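Local coordinates for pyrrolysyl-tRNA synthetase (Desulfitobacterium hafniense, PDB 3DSQ), which probably attaches pyrrolysine to its cognate tRNA at the expense of ATP, as a homodimeric class II aminoacyl-tRNA synthetase, at residues K125-M130 with T157-E162; P95-K100 with F119-K124. All blocks are in the same frame, centred on the assembly; numbering follows the deposited sequence.

Contact 1. Residues K125-M130 with T157-E162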
loop_
_atom_site.group_PDB
_atom_site.type_symbol
_atom_site.label_atom_id
_atom_site.label_comp_id
_atom_site.label_asym_id
_atom_site.label_seq_id
_atom_site.Cartn_x
_atom_site.Cartn_y
_atom_site.Cartn_z
ATOM N N LYS B 125 -0.001 19.750 -6.039
ATOM C CA LYS B 125 0.012 18.397 -5.490
ATOM C C LYS B 125 0.659 17.387 -6.420
ATOM O O LYS B 125 0.589 17.521 -7.643
ATOM C CB LYS B 125 -1.418 17.945 -5.177
ATOM C CG LYS B 125 -2.191 18.883 -4.271
ATOM C CD LYS B 125 -3.571 18.324 -3.953
ATOM C CE LYS B 125 -4.420 19.327 -3.167
ATOM N NZ LYS B 125 -3.798 19.723 -1.866
ATOM N N CYS B 126 1.293 16.379 -5.830
ATOM C CA CYS B 126 1.940 15.325 -6.595
ATOM C C CYS B 126 2.024 14.044 -5.771
ATOM O O CYS B 126 1.834 14.054 -4.559
ATOM C CB CYS B 126 3.358 15.742 -7.000
ATOM S SG CYS B 126 4.550 15.893 -5.634
ATOM N N LEU B 127 2.304 12.937 -6.442
ATOM C CA LEU B 127 2.454 11.667 -5.750
ATOM C C LEU B 127 3.852 11.640 -5.151
ATOM O O LEU B 127 4.838 11.959 -5.824
ATOM C CB LEU B 127 2.275 10.496 -6.725
ATOM C CG LEU B 127 0.854 10.310 -7.263
ATOM C CD1 LEU B 127 0.791 9.151 -8.243
ATOM C CD2 LEU B 127 -0.082 10.077 -6.086
ATOM N N ARG B 128 3.941 11.271 -3.881
ATOM C CA ARG B 128 5.232 11.215 -3.206
ATOM C C ARG B 128 6.238 10.345 -3.949
ATOM O O ARG B 128 5.926 9.231 -4.355
ATOM C CB ARG B 128 5.067 10.682 -1.768
ATOM C CG ARG B 128 4.681 9.210 -1.667
ATOM C CD ARG B 128 4.414 8.809 -0.220
ATOM N NE ARG B 128 4.077 7.393 -0.088
ATOM C CZ ARG B 128 3.532 6.853 0.999
ATOM N NH1 ARG B 128 3.246 7.613 2.058
ATOM N NH2 ARG B 128 3.291 5.548 1.035
ATOM N N PRO B 129 7.455 10.869 -4.173
ATOM C CA PRO B 129 8.503 10.116 -4.862
ATOM C C PRO B 129 9.317 9.363 -3.810
ATOM O O PRO B 129 10.077 8.463 -4.133
ATOM C CB PRO B 129 9.327 11.209 -5.537
ATOM C CG PRO B 129 9.287 12.289 -4.531
ATOM C CD PRO B 129 7.817 12.298 -4.094
ATOM N N MET B 130 9.172 9.769 -2.550
ATOM C CA MET B 130 9.883 9.126 -1.454
ATOM C C MET B 130 9.114 9.369 -0.163
ATOM O O MET B 130 8.179 10.165 -0.135
ATOM C CB MET B 130 11.319 9.663 -1.331
ATOM C CG MET B 130 11.457 11.003 -0.632
ATOM S SD MET B 130 11.144 12.440 -1.691
ATOM C CE MET B 130 12.820 12.872 -2.124
ATOM N N THR B 157 3.933 2.657 -0.896
ATOM C CA THR B 157 4.065 2.990 -2.296
ATOM C C THR B 157 4.580 4.399 -2.541
ATOM O O THR B 157 4.121 5.351 -1.924
ATOM C CB THR B 157 2.713 2.814 -3.007
ATOM O OG1 THR B 157 2.206 1.504 -2.716
ATOM C CG2 THR B 157 2.869 2.965 -4.530
ATOM N N CYS B 158 5.566 4.483 -3.429
ATOM C CA CYS B 158 6.166 5.736 -3.855
ATOM C C CYS B 158 6.113 5.678 -5.374
ATOM O O CYS B 158 5.963 4.600 -5.949
ATOM C CB CYS B 158 7.607 5.878 -3.346
ATOM S SG CYS B 158 7.680 6.278 -1.571
ATOM N N TYR B 159 6.220 6.837 -6.013
ATOM C CA TYR B 159 6.103 6.917 -7.455
ATOM C C TYR B 159 7.124 7.843 -8.110
ATOM O O TYR B 159 7.389 8.939 -7.619
ATOM C CB TYR B 159 4.716 7.434 -7.829
ATOM C CG TYR B 159 3.551 6.745 -7.162
ATOM C CD1 TYR B 159 3.262 6.957 -5.809
ATOM C CD2 TYR B 159 2.701 5.917 -7.898
ATOM C CE1 TYR B 159 2.150 6.366 -5.212
ATOM C CE2 TYR B 159 1.591 5.322 -7.313
ATOM C CZ TYR B 159 1.315 5.550 -5.977
ATOM O OH TYR B 159 0.174 5.011 -5.430
ATOM N N ARG B 160 7.666 7.401 -9.235
ATOM C CA ARG B 160 8.634 8.189 -9.995
ATOM C C ARG B 160 8.405 7.932 -11.477
ATOM O O ARG B 160 8.195 6.789 -11.885
ATOM C CB ARG B 160 10.065 7.798 -9.621
ATOM C CG ARG B 160 10.513 8.288 -8.255
ATOM C CD ARG B 160 11.885 7.724 -7.893
ATOM N NE ARG B 160 12.385 8.228 -6.615
ATOM C CZ ARG B 160 12.877 9.451 -6.428
ATOM N NH1 ARG B 160 12.937 10.308 -7.442
ATOM N NH2 ARG B 160 13.311 9.819 -5.227
ATOM N N LYS B 161 8.422 8.996 -12.277
ATOM C CA LYS B 161 8.219 8.862 -13.719
ATOM C C LYS B 161 9.436 8.199 -14.348
ATOM O O LYS B 161 9.347 7.604 -15.422
ATOM C CB LYS B 161 7.953 10.228 -14.358
ATOM C CG LYS B 161 6.710 10.905 -13.805
ATOM C CD LYS B 161 6.137 11.955 -14.753
ATOM C CE LYS B 161 7.051 13.158 -14.911
ATOM N NZ LYS B 161 6.404 14.224 -15.740
ATOM N N GLU B 162 10.576 8.314 -13.677
ATOM C CA GLU B 162 11.792 7.673 -14.142
ATOM C C GLU B 162 12.800 7.494 -13.017
ATOM O O GLU B 162 12.687 8.119 -11.966
ATOM C CB GLU B 162 12.431 8.435 -15.300
ATOM C CG GLU B 162 13.443 7.555 -16.030
ATOM C CD GLU B 162 12.923 6.124 -16.224
ATOM O OE1 GLU B 162 13.695 5.162 -15.997
ATOM O OE2 GLU B 162 11.739 5.964 -16.603
HETATM O O HOH W 1 5.633 11.015 -8.239
#

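Contact 2. Residues P95-K100 with F119-K124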
loop_
_atom_site.group_PDB
_atom_site.type_symbol
_atom_site.label_atom_id
_atom_site.label_comp_id
_atom_site.label_asym_id
_atom_site.label_seq_id
_atom_site.Cartn_x
_atom_site.Cartn_y
_atom_site.Cartn_z
ATOM N N PRO B 95 0.082 10.163 3.963
ATOM C CA PRO B 95 -0.431 10.461 2.618
ATOM C C PRO B 95 0.521 10.123 1.477
ATOM O O PRO B 95 1.731 10.337 1.565
ATOM C CB PRO B 95 -0.708 11.967 2.672
ATOM C CG PRO B 95 -0.973 12.233 4.113
ATOM C CD PRO B 95 0.071 11.373 4.803
ATOM N N THR B 96 -0.028 9.576 0.404
ATOM C CA THR B 96 0.782 9.298 -0.765
ATOM C C THR B 96 0.739 10.554 -1.645
ATOM O O THR B 96 1.549 10.707 -2.548
ATOM C CB THR B 96 0.259 8.100 -1.551
ATOM O OG1 THR B 96 -1.076 8.365 -1.983
ATOM C CG2 THR B 96 0.271 6.846 -0.671
ATOM N N ILE B 97 -0.218 11.443 -1.386
ATOM C CA ILE B 97 -0.299 12.700 -2.146
ATOM C C ILE B 97 0.341 13.775 -1.261
ATOM O O ILE B 97 -0.121 14.027 -0.156
ATOM C CB ILE B 97 -1.773 13.110 -2.455
ATOM C CG1 ILE B 97 -2.435 12.056 -3.342
ATOM C CG2 ILE B 97 -1.805 14.487 -3.187
ATOM C CD1 ILE B 97 -3.936 12.201 -3.491
ATOM N N ILE B 98 1.429 14.379 -1.724
ATOM C CA ILE B 98 2.091 15.423 -0.939
ATOM C C ILE B 98 2.088 16.761 -1.698
ATOM O O ILE B 98 1.730 16.811 -2.872
ATOM C CB ILE B 98 3.549 15.030 -0.587
ATOM C CG1 ILE B 98 4.390 14.940 -1.853
ATOM C CG2 ILE B 98 3.562 13.672 0.151
ATOM C CD1 ILE B 98 5.884 14.783 -1.584
ATOM N N THR B 99 2.484 17.839 -1.028
ATOM C CA THR B 99 2.485 19.152 -1.669
ATOM C C THR B 99 3.820 19.522 -2.297
ATOM O O THR B 99 4.866 18.925 -1.998
ATOM C CB THR B 99 2.110 20.272 -0.674
ATOM O OG1 THR B 99 3.166 20.439 0.283
ATOM C CG2 THR B 99 0.821 19.931 0.060
ATOM N N LYS B 100 3.759 20.519 -3.179
ATOM C CA LYS B 100 4.924 21.049 -3.878
ATOM C C LYS B 100 5.900 21.674 -2.881
ATOM O O LYS B 100 7.111 21.591 -3.047
ATOM C CB LYS B 100 4.467 22.103 -4.900
ATOM C CG LYS B 100 5.589 22.767 -5.686
ATOM C CD LYS B 100 5.039 23.694 -6.778
ATOM C CE LYS B 100 6.176 24.275 -7.614
ATOM N NZ LYS B 100 5.715 25.115 -8.765
ATOM N N PHE B 119 5.018 12.515 -10.486
ATOM C CA PHE B 119 3.727 12.573 -11.135
ATOM C C PHE B 119 2.915 13.661 -10.443
ATOM O O PHE B 119 2.509 13.502 -9.287
ATOM C CB PHE B 119 2.980 11.245 -11.008
ATOM C CG PHE B 119 3.578 10.127 -11.807
ATOM C CD1 PHE B 119 4.364 9.156 -11.192
ATOM C CD2 PHE B 119 3.325 10.022 -13.175
ATOM C CE1 PHE B 119 4.889 8.091 -11.926
ATOM C CE2 PHE B 119 3.846 8.959 -13.919
ATOM C CZ PHE B 119 4.628 7.990 -13.292
ATOM N N TRP B 120 2.696 14.775 -11.141
ATOM C CA TRP B 120 1.908 15.872 -10.587
ATOM C C TRP B 120 0.429 15.637 -10.848
ATOM O O TRP B 120 0.053 15.016 -11.841
ATOM C CB TRP B 120 2.317 17.217 -11.210
ATOM C CG TRP B 120 3.695 17.650 -10.833
ATOM C CD1 TRP B 120 4.843 17.479 -11.560
ATOM C CD2 TRP B 120 4.084 18.274 -9.611
ATOM N NE1 TRP B 120 5.923 17.959 -10.857
ATOM C CE2 TRP B 120 5.484 18.453 -9.658
ATOM C CE3 TRP B 120 3.383 18.701 -8.472
ATOM C CZ2 TRP B 120 6.199 19.041 -8.611
ATOM C CZ3 TRP B 120 4.097 19.285 -7.433
ATOM C CH2 TRP B 120 5.492 19.449 -7.512
ATOM N N LEU B 121 -0.406 16.120 -9.937
ATOM C CA LEU B 121 -1.851 15.992 -10.063
ATOM C C LEU B 121 -2.411 17.355 -10.470
ATOM O O LEU B 121 -3.450 17.444 -11.104
ATOM C CB LEU B 121 -2.468 15.552 -8.734
ATOM C CG LEU B 121 -1.936 14.236 -8.141
ATOM C CD1 LEU B 121 -2.920 13.741 -7.084
ATOM C CD2 LEU B 121 -1.776 13.188 -9.228
ATOM N N ASP B 122 -1.714 18.408 -10.066
ATOM C CA ASP B 122 -2.081 19.782 -10.400
ATOM C C ASP B 122 -0.879 20.645 -10.048
ATOM O O ASP B 122 0.217 20.119 -9.820
ATOM C CB ASP B 122 -3.340 20.253 -9.645
ATOM C CG ASP B 122 -3.204 20.172 -8.127
ATOM O OD1 ASP B 122 -2.083 20.285 -7.600
ATOM O OD2 ASP B 122 -4.241 20.019 -7.452
ATOM N N GLY B 123 -1.074 21.956 -9.987
ATOM C CA GLY B 123 0.038 22.839 -9.689
ATOM C C GLY B 123 0.663 22.749 -8.308
ATOM O O GLY B 123 1.815 23.138 -8.141
ATOM N N LYS B 124 -0.070 22.225 -7.327
ATOM C CA LYS B 124 0.439 22.153 -5.963
ATOM C C LYS B 124 0.516 20.759 -5.346
ATOM O O LYS B 124 1.036 20.604 -4.244
ATOM C CB LYS B 124 -0.427 23.021 -5.055
ATOM C CG LYS B 124 -1.850 22.495 -4.926
ATOM C CD LYS B 124 -2.682 23.320 -3.962
ATOM C CE LYS B 124 -4.046 22.671 -3.723
ATOM N NZ LYS B 124 -4.845 22.521 -4.981
#

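Contact 1. Residues K125-M130 with T157-E162
R128 and Y159 join the two backbones where 127-130 runs at 98° to 157-160, through a hydrogen bond from Y159 N to R128 O (2.9 Å). P129, next in the chain after R128, adds a CA-H...O contact, P129 CA to Y159 O at 3.2 Å, and one water donates to both L127 O and Y159 O. The R128 side chain reaches back to T157: it is extended from CG to NE and presents the guanidinium side-on to a single acceptor. R128 NE lies 2.7 Å and NH2 3.1 Å from T157 O, which sits close to the guanidinium plane, while NH1 forms a salt bridge with E154. An alanine in place of R128 would probably leave T157 O without both of these donors and E154 without this salt bridge. L127 CD1 makes a CH-pi contact over the centre of the Y159 ring, 3.8 Å from the centroid, and the phenol OH beyond is hydrogen-bonded to T96 of the second subunit. C158 SG packs on M130 CA at 3.6 Å, and P129 CB rests over one face of the R160 guanidinium. Y159-R160-K161-E162, at the end of strand 150-159, fits the (F/H/Y)RxE signature of motif 2 of the class II synthetase core, with R160 in the place of its arginine; the chain 125-130 packs against it beside the dimer interface.

Contact 2. Residues P95-K100 with F119-K124
K100 and K124 are joined by the polar link between the segments, a hydrogen bond from K100 N to K124 O of 2.9 Å. The same oxygen takes a CA-H...O contact from T99 CA at 3.3 Å. Within 119-124, D122 OD1 accepts from K124 N at 2.8 Å, forming an Asx turn, and also from the backbone N of K125; K124 NZ forms a salt bridge with D122 OD2, so both carboxylate oxygens have partners, OD1 in the turn and OD2 at the lysine tip. This turn leads into strand 125-127, the antiparallel partner of 97-99, and K124 O thus meets the chain where strand 97-99 gives way to helix 100-104, whose N-cap is T99. Apolar packing is made at two places. K100 CG is anti to the backbone N (chi1 179°), which brings it 3.8 Å from CH2 of the W120 indole, the two side chains crossing at about a right angle; the indole NE1 is hydrogen-bonded to F115 O. Earlier in the strand, I97 CD1 meets L121 CD1 at 4.0 Å, also nearly perpendicular, and L121 packs against L121 of the second subunit.

How the contacts relate
From the N terminus, strand 97-99 comes first and runs into helix 100-104; contact 2 closes the loop that returns from this helix to 119-124. The chain passes directly into 125-130, where contact 1 opens, and comes back through helix 132-142 and strand 150-159 to close it. The two loops therefore follow in series, neither nested nor crossed. They meet at the two-stranded antiparallel sheet of 97-99 and 125-127, with backbone hydrogen bonds between I98 and C126 and, just beyond the strand ends, between T96 and R128. Contact 2 ties the outer turn to this small sheet, and contact 1 ties the sheet to strand 150-159 of the large mixed sheet; both also touch the second subunit.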